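Local coordinates for protein angel homolog 2 (Homo sapiens, PDB 6RW0), which acts as a 2',3'-cyclic phosphatase belonging to the CCR4 family of deadenylases, and probably binds 3' untranslated regions of mRNA, at residues V339-F344 with R394-T399; G235-P241 with I361-F367. All blocks are in the same frame, centred on the assembly; numbering follows the deposited sequence.

Interaction 1: residues V339-F344 with R394-T399; sequences VYSHYF and RLSLLT
Residues V339-F344 form an irregular loop following strand 336-338, while R394-T399 leaves strand 390-395 in extended form; their end-to-end directions differ by 38°. These strands belong to the two different sheets of the endonuclease/exonuclease/phosphatase sandwich, so the contact joins a loop leaving one sheet to a strand end of the other and its following loop. The CA atoms of V339 and R394 lie 7.0 Å apart, those of F344 and T399 8.6 Å, and side chains span the gap. V339 has backbone angles in the alpha region (phi/psi -58/-47) without belonging to a helix, Y340 is extended (-96/149), and H342 has positive phi (82/-9), its CA-to-CB bond pointing away from R394-T399. At the far end T399 is the N-cap of helix 400-405.

Y340 (chi1 m) reaches across and donates from OH to L395 O at 2.7 Å; the backbone N of L422 is a second partner of this hydroxyl. L397 (chi1 m, chi2 t) points toward the loop and puts CD1 3.7 Å from the centroid of the Y340 ring, 17° off its normal, a CH-pi contact. R394 (chi1 p, chi2 and chi3 t) stretches toward the loop's start: NH1 donates to V339 O at 2.8 Å (152° at the hydrogen), whereas NE forms a salt bridge with E21. F344 (chi1 m) meets L397 O with its ring edge, CZ to O 3.4 Å, and its CE2 lies 3.4 Å from T399 CG2.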
# COMPACT_ATOMS: atom_id res chain seq x y z
N VAL A 339 -1.75 -10.57 -3.94
CA VAL A 339 -2.55 -10.73 -5.15
C VAL A 339 -1.66 -11.07 -6.34
O VAL A 339 -1.97 -11.97 -7.13
CB VAL A 339 -3.40 -9.48 -5.42
CG1 VAL A 339 -3.94 -9.48 -6.86
CG2 VAL A 339 -4.53 -9.40 -4.41
N TYR A 340 -0.57 -10.34 -6.50
CA TYR A 340 0.33 -10.51 -7.63
C TYR A 340 1.51 -11.40 -7.28
O TYR A 340 1.94 -11.48 -6.13
CB TYR A 340 0.81 -9.14 -8.09
CG TYR A 340 -0.31 -8.30 -8.66
CD1 TYR A 340 -0.68 -8.44 -9.98
CD2 TYR A 340 -1.01 -7.40 -7.89
CE1 TYR A 340 -1.70 -7.68 -10.53
CE2 TYR A 340 -2.05 -6.65 -8.41
CZ TYR A 340 -2.38 -6.78 -9.74
OH TYR A 340 -3.40 -6.01 -10.25
N SER A 341 2.00 -12.12 -8.30
CA SER A 341 3.11 -13.05 -8.14
C SER A 341 4.46 -12.46 -8.51
O SER A 341 5.49 -13.10 -8.26
CB SER A 341 2.85 -14.31 -8.97
OG SER A 341 2.90 -14.01 -10.34
N HIS A 342 4.50 -11.25 -9.08
CA HIS A 342 5.67 -10.40 -9.22
C HIS A 342 6.57 -10.74 -10.41
O HIS A 342 7.46 -9.96 -10.72
CB HIS A 342 6.53 -10.33 -7.94
CG HIS A 342 5.70 -10.13 -6.71
ND1 HIS A 342 4.81 -9.09 -6.57
CD2 HIS A 342 5.61 -10.86 -5.57
CE1 HIS A 342 4.21 -9.18 -5.40
NE2 HIS A 342 4.66 -10.26 -4.78
N TYR A 343 6.34 -11.86 -11.10
CA TYR A 343 7.15 -12.25 -12.26
C TYR A 343 6.20 -12.85 -13.28
O TYR A 343 5.26 -13.56 -12.92
CB TYR A 343 8.24 -13.26 -11.86
CG TYR A 343 9.11 -12.75 -10.73
CD1 TYR A 343 10.20 -11.93 -11.00
CD2 TYR A 343 8.83 -13.04 -9.40
CE1 TYR A 343 10.99 -11.43 -9.98
CE2 TYR A 343 9.62 -12.54 -8.37
CZ TYR A 343 10.70 -11.74 -8.67
OH TYR A 343 11.49 -11.23 -7.66
N PHE A 344 6.44 -12.58 -14.56
CA PHE A 344 5.60 -13.19 -15.59
C PHE A 344 6.02 -14.64 -15.78
O PHE A 344 7.21 -14.94 -15.90
CB PHE A 344 5.64 -12.39 -16.88
CG PHE A 344 4.98 -11.05 -16.74
CD1 PHE A 344 3.61 -10.91 -16.88
CD2 PHE A 344 5.72 -9.94 -16.39
CE1 PHE A 344 3.01 -9.67 -16.71
CE2 PHE A 344 5.13 -8.70 -16.22
CZ PHE A 344 3.77 -8.57 -16.38
N ARG A 394 -7.37 -10.81 -11.03
CA ARG A 394 -6.51 -9.65 -10.84
C ARG A 394 -6.26 -9.00 -12.20
O ARG A 394 -6.33 -9.66 -13.24
CB ARG A 394 -5.18 -10.03 -10.19
CG ARG A 394 -4.35 -10.97 -11.03
CD ARG A 394 -3.15 -11.49 -10.25
NE ARG A 394 -2.46 -12.47 -11.08
CZ ARG A 394 -1.76 -13.50 -10.64
NH1 ARG A 394 -1.61 -13.71 -9.34
NH2 ARG A 394 -1.19 -14.32 -11.51
N LEU A 395 -5.95 -7.71 -12.18
CA LEU A 395 -5.67 -6.96 -13.40
C LEU A 395 -4.17 -7.01 -13.65
O LEU A 395 -3.39 -6.42 -12.89
CB LEU A 395 -6.14 -5.51 -13.28
CG LEU A 395 -5.99 -4.68 -14.56
CD1 LEU A 395 -6.97 -5.20 -15.58
CD2 LEU A 395 -6.20 -3.21 -14.29
N SER A 396 -3.76 -7.66 -14.73
CA SER A 396 -2.34 -7.95 -14.91
C SER A 396 -1.51 -6.68 -15.00
O SER A 396 -1.96 -5.64 -15.49
CB SER A 396 -2.14 -8.83 -16.13
OG SER A 396 -2.52 -8.17 -17.32
N LEU A 397 -0.27 -6.76 -14.53
CA LEU A 397 0.70 -5.64 -14.47
C LEU A 397 1.54 -5.65 -15.75
O LEU A 397 1.20 -6.35 -16.68
CB LEU A 397 1.49 -5.81 -13.16
CG LEU A 397 0.79 -5.26 -11.92
CD1 LEU A 397 1.54 -5.69 -10.68
CD2 LEU A 397 0.69 -3.75 -11.97
N LEU A 398 2.54 -4.80 -15.83
CA LEU A 398 3.40 -4.65 -17.01
C LEU A 398 4.86 -4.74 -16.61
O LEU A 398 5.16 -4.76 -15.45
CB LEU A 398 3.11 -3.28 -17.63
CG LEU A 398 1.67 -3.04 -18.06
CD1 LEU A 398 1.50 -1.60 -18.49
CD2 LEU A 398 1.27 -3.98 -19.17
N THR A 399 5.72 -4.89 -17.59
CA THR A 399 7.17 -4.91 -17.38
C THR A 399 7.74 -3.50 -17.52
O THR A 399 7.07 -2.62 -18.01
CB THR A 399 7.87 -5.85 -18.37
OG1 THR A 399 7.76 -5.24 -19.64
CG2 THR A 399 7.29 -7.24 -18.39

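Interaction 2: residues G235-P241 with I361-F367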
# COMPACT_ATOMS: atom_id res chain seq x y z
N GLY A 235 -1.15 -0.96 -0.25
CA GLY A 235 -0.40 0.28 -0.16
C GLY A 235 0.87 0.27 -0.96
O GLY A 235 1.20 -0.67 -1.68
N ASP A 236 1.60 1.38 -0.80
CA ASP A 236 2.94 1.58 -1.33
C ASP A 236 3.89 1.35 -0.16
O ASP A 236 3.97 2.17 0.76
CB ASP A 236 3.06 2.98 -1.92
CG ASP A 236 4.43 3.26 -2.50
OD1 ASP A 236 5.39 2.54 -2.16
OD2 ASP A 236 4.56 4.23 -3.28
N PHE A 237 4.56 0.20 -0.18
CA PHE A 237 5.45 -0.21 0.91
C PHE A 237 6.89 0.18 0.66
O PHE A 237 7.74 -0.04 1.53
CB PHE A 237 5.31 -1.73 1.16
CG PHE A 237 3.98 -2.12 1.74
CD1 PHE A 237 2.84 -2.17 0.94
CD2 PHE A 237 3.85 -2.40 3.09
CE1 PHE A 237 1.61 -2.48 1.47
CE2 PHE A 237 2.62 -2.73 3.62
CZ PHE A 237 1.50 -2.76 2.82
N ASN A 238 7.18 0.78 -0.50
CA ASN A 238 8.54 1.20 -0.85
C ASN A 238 9.54 0.08 -0.59
O ASN A 238 10.67 0.31 -0.17
CB ASN A 238 8.91 2.50 -0.14
CG ASN A 238 8.49 3.72 -0.94
OD1 ASN A 238 8.73 3.81 -2.14
ND2 ASN A 238 7.84 4.66 -0.28
N SER A 239 9.11 -1.14 -0.88
CA SER A 239 9.91 -2.33 -0.67
C SER A 239 9.58 -3.29 -1.79
O SER A 239 8.42 -3.35 -2.23
CB SER A 239 9.56 -3.01 0.66
OG SER A 239 9.77 -2.13 1.75
N VAL A 240 10.58 -4.05 -2.24
CA VAL A 240 10.43 -4.86 -3.44
C VAL A 240 10.17 -6.34 -3.14
O VAL A 240 10.41 -6.81 -2.02
CB VAL A 240 11.64 -4.70 -4.38
CG1 VAL A 240 11.90 -3.23 -4.69
CG2 VAL A 240 12.86 -5.36 -3.79
N PRO A 241 9.68 -7.09 -4.12
CA PRO A 241 9.40 -8.51 -3.88
C PRO A 241 10.65 -9.27 -3.45
O PRO A 241 11.75 -9.07 -3.97
CB PRO A 241 8.87 -9.00 -5.23
CG PRO A 241 8.24 -7.75 -5.83
CD PRO A 241 9.20 -6.66 -5.45
N ILE A 361 10.20 -0.66 -10.56
CA ILE A 361 10.18 -1.76 -9.60
C ILE A 361 8.73 -1.97 -9.16
O ILE A 361 7.85 -1.14 -9.41
CB ILE A 361 11.07 -1.48 -8.36
CG1 ILE A 361 10.75 -0.11 -7.75
CG2 ILE A 361 12.57 -1.61 -8.70
CD1 ILE A 361 11.56 0.23 -6.50
N THR A 362 8.48 -3.10 -8.49
CA THR A 362 7.23 -3.28 -7.75
C THR A 362 7.47 -2.77 -6.33
O THR A 362 8.38 -3.25 -5.64
CB THR A 362 6.81 -4.74 -7.69
OG1 THR A 362 6.19 -5.15 -8.92
CG2 THR A 362 5.79 -4.98 -6.55
N VAL A 363 6.66 -1.79 -5.89
CA VAL A 363 6.62 -1.35 -4.50
C VAL A 363 5.20 -1.31 -3.96
O VAL A 363 5.00 -1.04 -2.77
CB VAL A 363 7.29 0.03 -4.30
CG1 VAL A 363 8.77 -0.08 -4.53
CG2 VAL A 363 6.63 1.09 -5.19
N ASP A 364 4.21 -1.54 -4.82
CA ASP A 364 2.80 -1.51 -4.44
C ASP A 364 2.26 -2.93 -4.36
O ASP A 364 2.63 -3.78 -5.17
CB ASP A 364 1.98 -0.74 -5.47
CG ASP A 364 2.48 0.67 -5.66
OD1 ASP A 364 2.17 1.53 -4.81
OD2 ASP A 364 3.20 0.94 -6.66
N TYR A 365 1.37 -3.17 -3.39
CA TYR A 365 0.84 -4.50 -3.14
C TYR A 365 -0.61 -4.45 -2.72
O TYR A 365 -1.08 -3.48 -2.13
CB TYR A 365 1.62 -5.19 -2.00
CG TYR A 365 3.10 -5.29 -2.27
CD1 TYR A 365 3.61 -6.38 -2.95
CD2 TYR A 365 3.98 -4.28 -1.90
CE1 TYR A 365 4.95 -6.48 -3.25
CE2 TYR A 365 5.33 -4.38 -2.19
CZ TYR A 365 5.80 -5.47 -2.87
OH TYR A 365 7.13 -5.55 -3.17
N ILE A 366 -1.32 -5.55 -2.99
CA ILE A 366 -2.56 -5.89 -2.29
C ILE A 366 -2.30 -7.23 -1.61
O ILE A 366 -2.11 -8.25 -2.28
CB ILE A 366 -3.77 -5.98 -3.22
CG1 ILE A 366 -4.04 -4.64 -3.93
CG2 ILE A 366 -5.00 -6.36 -2.40
CD1 ILE A 366 -5.11 -4.70 -5.03
N PHE A 367 -2.27 -7.23 -0.28
CA PHE A 367 -2.17 -8.44 0.52
C PHE A 367 -3.55 -8.77 1.07
O PHE A 367 -4.37 -7.87 1.30
CB PHE A 367 -1.21 -8.22 1.68
CG PHE A 367 0.22 -7.97 1.27
CD1 PHE A 367 1.01 -9.00 0.82
CD2 PHE A 367 0.78 -6.70 1.40
CE1 PHE A 367 2.34 -8.78 0.49
CE2 PHE A 367 2.11 -6.47 1.07
CZ PHE A 367 2.88 -7.51 0.60
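G235-P241 curls as a hook over I361-F367, and the Y365 side chain fills its hollow. The ring slides in edge-first: Y365 OH donates to S239 O at 2.7 Å and also abuts V240 C at 3.1 Å and P241 CD at 3.3 Å. At the root of the hook, G235 and Y365 form an antiparallel hydrogen-bonded pair (G235 N to Y365 O 3.1 Å, Y365 N to G235 O 3.0 Å). G235 has phi 154°, where a CB would clash with the preceding carbonyl oxygen. F237 N to V363 O (2.9 Å) continues the pairing, and an Asx turn, N238 N to D236 OD1 at 3.0 Å, begins the curl. F237 receives the F367 edge on its ring face, edge-to-face with planes at 86°. At the tip, V240 CG1 meets I361 CD1 at 3.9 Å.

D236 and D364 form the adjacent non-hydrogen-bonded pair, side chains on the sheet face opposite Y365; the like-charged D236 OD2 and D364 OD1 are 3.9 Å apart. OD2 of D236 accepts from N58; D364 OD2 is held by T353 and H418. A magnesium ion lies about 5 Å from the D236 side chain. This GDFN turn beside an Asp-His pair is characteristic of the DNase I-like active site.

In the fold
Both contacts are mostly buried, but interaction 2 lies about 6 Å from the chain centre and interaction 1 about 15 Å, measured from contact centres, and only interaction 1 has an exposed touching residue. Their segments alternate along the chain. Interaction 2 joins neighbouring strands of one sheet mainly through backbone hydrogen bonds, with one from the Y365 hydroxyl, close to magnesium; interaction 1 spans two sheets, and its two hydrogen bonds come from side chains to backbone carbonyls. They adjoin directly: V339 N lies 2.9 Å from I366 O, a probable hydrogen bond, and H342, turned from its own partner segment, packs CG at 3.6 Å from P241 CG and CE1 at 3.5 Å from Y365 CE1.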